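Local coordinates for PA-I Galactophilic Lectin (Enterobacter cloacae, PDB 6YGQ), which probably binds galactose or related sugars through a calcium ion, at residues N64-R76 and T80-L92. Numbering follows the deposited sequence.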
loop_
_atom_site.group_PDB
_atom_site.type_symbol
_atom_site.label_atom_id
_atom_site.label_comp_id
_atom_site.label_asym_id
_atom_site.label_seq_id
_atom_site.Cartn_x
_atom_site.Cartn_y
_atom_site.Cartn_z
ATOM N N ASN A 64 8.360 3.262 20.235
ATOM C CA ASN A 64 7.949 2.045 19.542
ATOM C C ASN A 64 6.655 2.249 18.764
ATOM O O ASN A 64 6.473 1.649 17.698
ATOM C CB ASN A 64 7.793 0.898 20.543
ATOM C CG ASN A 64 9.123 0.279 20.931
ATOM O OD1 ASN A 64 10.128 0.452 20.241
ATOM N ND2 ASN A 64 9.135 -0.449 22.044
ATOM N N PHE A 65 5.753 3.090 19.266
ATOM C CA PHE A 65 4.491 3.346 18.585
ATOM C C PHE A 65 4.627 4.322 17.422
ATOM O O PHE A 65 3.639 4.560 16.718
ATOM C CB PHE A 65 3.451 3.880 19.582
ATOM C CG PHE A 65 3.789 5.230 20.159
ATOM C CD1 PHE A 65 4.377 5.337 21.410
ATOM C CD2 PHE A 65 3.507 6.392 19.458
ATOM C CE1 PHE A 65 4.685 6.576 21.945
ATOM C CE2 PHE A 65 3.815 7.632 19.986
ATOM C CZ PHE A 65 4.402 7.724 21.232
ATOM N N ALA A 66 5.812 4.882 17.198
ATOM C CA ALA A 66 5.992 5.934 16.198
ATOM C C ALA A 66 6.313 5.334 14.826
ATOM O O ALA A 66 7.334 5.630 14.210
ATOM C CB ALA A 66 7.085 6.898 16.648
ATOM N N LEU A 67 5.402 4.487 14.350
ATOM C CA LEU A 67 5.562 3.765 13.096
ATOM C C LEU A 67 4.515 4.202 12.080
ATOM O O LEU A 67 3.385 4.543 12.438
ATOM C CB LEU A 67 5.435 2.255 13.314
ATOM C CG LEU A 67 6.712 1.420 13.362
ATOM C CD1 LEU A 67 6.354 0.009 13.801
ATOM C CD2 LEU A 67 7.423 1.412 12.020
ATOM N N THR A 68 4.896 4.166 10.801
ATOM C CA THR A 68 3.994 4.521 9.715
ATOM C C THR A 68 4.241 3.622 8.507
ATOM O O THR A 68 5.341 3.100 8.319
ATOM C CB THR A 68 4.165 5.983 9.256
ATOM O OG1 THR A 68 5.350 6.101 8.454
ATOM C CG2 THR A 68 4.260 6.924 10.440
ATOM N N ALA A 69 3.214 3.449 7.696
ATOM C CA ALA A 69 3.285 2.925 6.342
ATOM C C ALA A 69 2.918 4.059 5.402
ATOM O O ALA A 69 2.560 5.158 5.844
ATOM C CB ALA A 69 2.330 1.735 6.176
ATOM N N PRO A 70 3.024 3.860 4.080
ATOM C CA PRO A 70 2.559 4.927 3.171
ATOM C C PRO A 70 1.158 5.408 3.517
ATOM O O PRO A 70 0.872 6.609 3.439
ATOM C CB PRO A 70 2.630 4.267 1.787
ATOM C CG PRO A 70 3.747 3.259 1.932
ATOM C CD PRO A 70 3.618 2.727 3.341
ATOM N N GLN A 71 0.286 4.495 3.942
ATOM C CA GLN A 71 -1.075 4.820 4.349
ATOM C C GLN A 71 -1.156 5.542 5.701
ATOM O O GLN A 71 -2.272 5.690 6.211
ATOM C CB GLN A 71 -1.914 3.540 4.399
ATOM C CG GLN A 71 -1.339 2.458 5.301
ATOM C CD GLN A 71 -2.190 1.204 5.324
ATOM O OE1 GLN A 71 -2.855 0.870 4.343
ATOM N NE2 GLN A 71 -2.178 0.503 6.451
ATOM N N GLY A 72 -0.079 5.992 6.323
ATOM C CA GLY A 72 -0.169 6.781 7.534
ATOM C C GLY A 72 0.290 6.016 8.762
ATOM O O GLY A 72 0.819 4.902 8.687
ATOM N N ARG A 73 0.075 6.643 9.916
ATOM C CA ARG A 73 0.564 6.104 11.175
ATOM C C ARG A 73 -0.292 4.930 11.635
ATOM O O ARG A 73 -1.472 4.807 11.293
ATOM C CB ARG A 73 0.586 7.187 12.256
ATOM C CG ARG A 73 -0.778 7.608 12.808
ATOM C CD ARG A 73 -0.582 8.480 14.045
ATOM N NE ARG A 73 -1.811 9.062 14.583
ATOM C CZ ARG A 73 -2.725 8.387 15.273
ATOM N NH1 ARG A 73 -2.572 7.091 15.496
ATOM N NH2 ARG A 73 -3.801 9.010 15.733
ATOM N N ILE A 74 0.320 4.066 12.438
ATOM C CA ILE A 74 -0.371 2.890 12.957
ATOM C C ILE A 74 -1.381 3.329 14.010
ATOM O O ILE A 74 -1.163 4.339 14.697
ATOM C CB ILE A 74 0.611 1.861 13.544
ATOM C CG1 ILE A 74 1.378 2.445 14.735
ATOM C CG2 ILE A 74 1.579 1.377 12.475
ATOM C CD1 ILE A 74 2.069 1.387 15.584
ATOM N N PRO A 75 -2.492 2.613 14.167
ATOM C CA PRO A 75 -3.366 2.863 15.317
ATOM C C PRO A 75 -2.594 2.705 16.618
ATOM O O PRO A 75 -1.700 1.863 16.732
ATOM C CB PRO A 75 -4.462 1.801 15.175
ATOM C CG PRO A 75 -4.477 1.463 13.722
ATOM C CD PRO A 75 -3.059 1.616 13.238
ATOM N N ARG A 76 -2.943 3.529 17.597
ATOM C CA ARG A 76 -2.267 3.531 18.881
ATOM C C ARG A 76 -3.140 2.849 19.933
ATOM O O ARG A 76 -4.241 2.367 19.654
ATOM C CB ARG A 76 -1.919 4.960 19.304
ATOM C CG ARG A 76 -0.581 5.473 18.772
ATOM C CD ARG A 76 -0.717 6.908 18.289
ATOM N NE ARG A 76 0.560 7.561 18.008
ATOM C CZ ARG A 76 1.360 7.254 16.990
ATOM N NH1 ARG A 76 1.036 6.283 16.144
ATOM N NH2 ARG A 76 2.495 7.921 16.824
ATOM N N THR A 80 -9.193 3.050 16.992
ATOM C CA THR A 80 -9.794 2.210 15.967
ATOM C C THR A 80 -8.773 1.870 14.887
ATOM O O THR A 80 -7.853 2.643 14.603
ATOM C CB THR A 80 -10.989 2.915 15.329
ATOM O OG1 THR A 80 -10.551 4.145 14.735
ATOM C CG2 THR A 80 -12.062 3.202 16.367
ATOM N N LEU A 81 -8.959 0.703 14.268
ATOM C CA LEU A 81 -8.079 0.224 13.203
ATOM C C LEU A 81 -8.470 0.847 11.861
ATOM O O LEU A 81 -8.836 0.168 10.900
ATOM C CB LEU A 81 -8.127 -1.296 13.131
ATOM C CG LEU A 81 -7.646 -2.074 14.355
ATOM C CD1 LEU A 81 -7.896 -3.566 14.159
ATOM C CD2 LEU A 81 -6.177 -1.800 14.617
ATOM N N THR A 82 -8.387 2.173 11.812
ATOM C CA THR A 82 -8.777 2.945 10.644
ATOM C C THR A 82 -7.583 3.737 10.129
ATOM O O THR A 82 -6.615 3.985 10.854
ATOM C CB THR A 82 -9.932 3.901 10.974
ATOM O OG1 THR A 82 -9.541 4.769 12.046
ATOM C CG2 THR A 82 -11.174 3.118 11.381
ATOM N N LEU A 83 -7.658 4.130 8.862
ATOM C CA LEU A 83 -6.597 4.918 8.256
ATOM C C LEU A 83 -6.693 6.361 8.721
ATOM O O LEU A 83 -7.786 6.910 8.878
ATOM C CB LEU A 83 -6.683 4.863 6.734
ATOM C CG LEU A 83 -6.426 3.508 6.079
ATOM C CD1 LEU A 83 -6.587 3.645 4.570
ATOM C CD2 LEU A 83 -5.047 2.976 6.425
ATOM N N ARG A 84 -5.541 6.983 8.946
ATOM C CA ARG A 84 -5.483 8.391 9.277
ATOM C C ARG A 84 -4.799 9.123 8.115
ATOM O O ARG A 84 -4.894 8.657 6.960
ATOM C CB ARG A 84 -4.821 8.542 10.640
ATOM C CG ARG A 84 -5.782 8.054 11.742
ATOM C CD ARG A 84 -5.141 7.760 13.088
ATOM N NE ARG A 84 -6.173 7.575 14.112
ATOM C CZ ARG A 84 -6.721 6.406 14.440
ATOM N NH1 ARG A 84 -6.338 5.283 13.843
ATOM N NH2 ARG A 84 -7.656 6.358 15.379
ATOM N N ASN A 85 -4.162 10.245 8.385
ATOM C CA ASN A 85 -3.555 11.002 7.297
ATOM C C ASN A 85 -2.451 10.181 6.631
ATOM O O ASN A 85 -1.601 9.612 7.330
ATOM C CB ASN A 85 -2.987 12.321 7.820
ATOM C CG ASN A 85 -4.066 13.269 8.311
ATOM O OD1 ASN A 85 -5.105 13.435 7.668
ATOM N ND2 ASN A 85 -3.826 13.896 9.456
ATOM N N PRO A 86 -2.419 10.101 5.299
ATOM C CA PRO A 86 -1.333 9.362 4.641
ATOM C C PRO A 86 0.028 9.967 4.951
ATOM O O PRO A 86 0.181 11.186 5.053
ATOM C CB PRO A 86 -1.673 9.478 3.148
ATOM C CG PRO A 86 -2.567 10.676 3.047
ATOM C CD PRO A 86 -3.360 10.684 4.324
ATOM N N SER A 87 1.026 9.094 5.100
ATOM C CA SER A 87 2.387 9.555 5.345
ATOM C C SER A 87 3.113 9.892 4.049
ATOM O O SER A 87 3.963 10.789 4.035
ATOM C CB SER A 87 3.169 8.495 6.122
ATOM O OG SER A 87 2.707 8.391 7.458
ATOM N N LEU A 88 2.806 9.190 2.961
ATOM C CA LEU A 88 3.383 9.501 1.663
ATOM C C LEU A 88 2.481 10.482 0.929
ATOM O O LEU A 88 1.284 10.227 0.749
ATOM C CB LEU A 88 3.576 8.244 0.815
ATOM C CG LEU A 88 4.132 8.504 -0.589
ATOM C CD1 LEU A 88 5.544 9.080 -0.517
ATOM C CD2 LEU A 88 4.108 7.226 -1.418
ATOM N N GLN A 89 3.066 11.591 0.500
ATOM C CA GLN A 89 2.358 12.633 -0.218
ATOM C C GLN A 89 3.186 13.042 -1.423
ATOM O O GLN A 89 4.380 12.742 -1.520
ATOM C CB GLN A 89 2.083 13.836 0.687
ATOM C CG GLN A 89 1.591 13.433 2.067
ATOM C CD GLN A 89 0.592 14.403 2.647
ATOM O OE1 GLN A 89 0.517 15.562 2.232
ATOM N NE2 GLN A 89 -0.183 13.939 3.621
ATOM N N ALA A 90 2.521 13.717 -2.351
ATOM C CA ALA A 90 3.147 14.264 -3.542
ATOM C C ALA A 90 3.157 15.781 -3.432
ATOM O O ALA A 90 2.215 16.382 -2.905
ATOM C CB ALA A 90 2.401 13.829 -4.805
ATOM N N ARG A 91 4.235 16.394 -3.906
ATOM C CA ARG A 91 4.337 17.842 -4.001
ATOM C C ARG A 91 4.504 18.206 -5.468
ATOM O O ARG A 91 5.363 17.647 -6.159
ATOM C CB ARG A 91 5.501 18.387 -3.174
ATOM C CG ARG A 91 5.608 19.909 -3.206
ATOM C CD ARG A 91 5.861 20.489 -1.820
ATOM N NE ARG A 91 7.050 19.917 -1.191
ATOM C CZ ARG A 91 7.083 19.386 0.032
ATOM N NH1 ARG A 91 5.992 19.340 0.786
ATOM N NH2 ARG A 91 8.222 18.895 0.501
ATOM N N LEU A 92 3.676 19.133 -5.936
ATOM C CA LEU A 92 3.653 19.531 -7.340
ATOM C C LEU A 92 3.185 20.977 -7.373
ATOM O O LEU A 92 2.093 21.276 -6.884
ATOM C CB LEU A 92 2.720 18.622 -8.142
ATOM C CG LEU A 92 2.609 18.842 -9.649
ATOM C CD1 LEU A 92 3.842 18.340 -10.374
ATOM C CD2 LEU A 92 1.352 18.152 -10.172
HETATM O O HOH W 1 -3.082 5.312 9.035
HETATM O O HOH W 2 -0.676 9.432 9.772
HETATM O O HOH W 3 -4.225 4.645 12.030
#
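Pro70 O receives both direct backbone hydrogen bonds between residues 64-76 and 80-92, on the type I turn from Ala69 to Gly72 that links strands 67-69 and 72-73: Leu88 N lies 3.3 Å from Pro70 O, on a lone pair and almost straight (173°), whereas Ser87 N comes from above the carbonyl plane with a more bent bond. Waters join the two segments, one accepting from Arg73 N and donating to Asn85 O, another linking Arg73 O, Thr82 O and Arg84 NH1. Proline suits the first corner of the turn. Gly72, at a phi of 109°, suits its exit: a CB there would jam against the preceding carbonyl O, and Asn85 O, 3.2 Å from Gly72 CA, blocks it too. Small Ser87 fits closely beside it, its OG 3.3 Å from both Gly72 CA and Thr68 CB, while Thr68 OG1 bonds to Ala58 O. Leu83 CD2 presses on the flat amide of Gln71, 3.5 Å from CD; that amide is held by Asn101 and by Gly56 of the second subunit. The extended Arg84 chain lays CD 3.2 Å above the Arg73 guanidinium plane, toward its rim, the two guanidinium planes 25° apart. Arg73 NH2 and Arg84 NE approach without a bond; Glu79, salt-bridged to Arg73 and in a long, weak ion pair with Arg84, would partly offset their charge. Arg84 NH1 also donates to Thr80 O, which touches Pro75 CB; Pro75 CG packs on Leu81 CD2. The contact thus fastens a beta hairpin of the six-stranded sheet to the irregular chain entering strand 88-92 of the four-stranded sheet, within the two-sheet beta sandwich of PA-IL-like lectins.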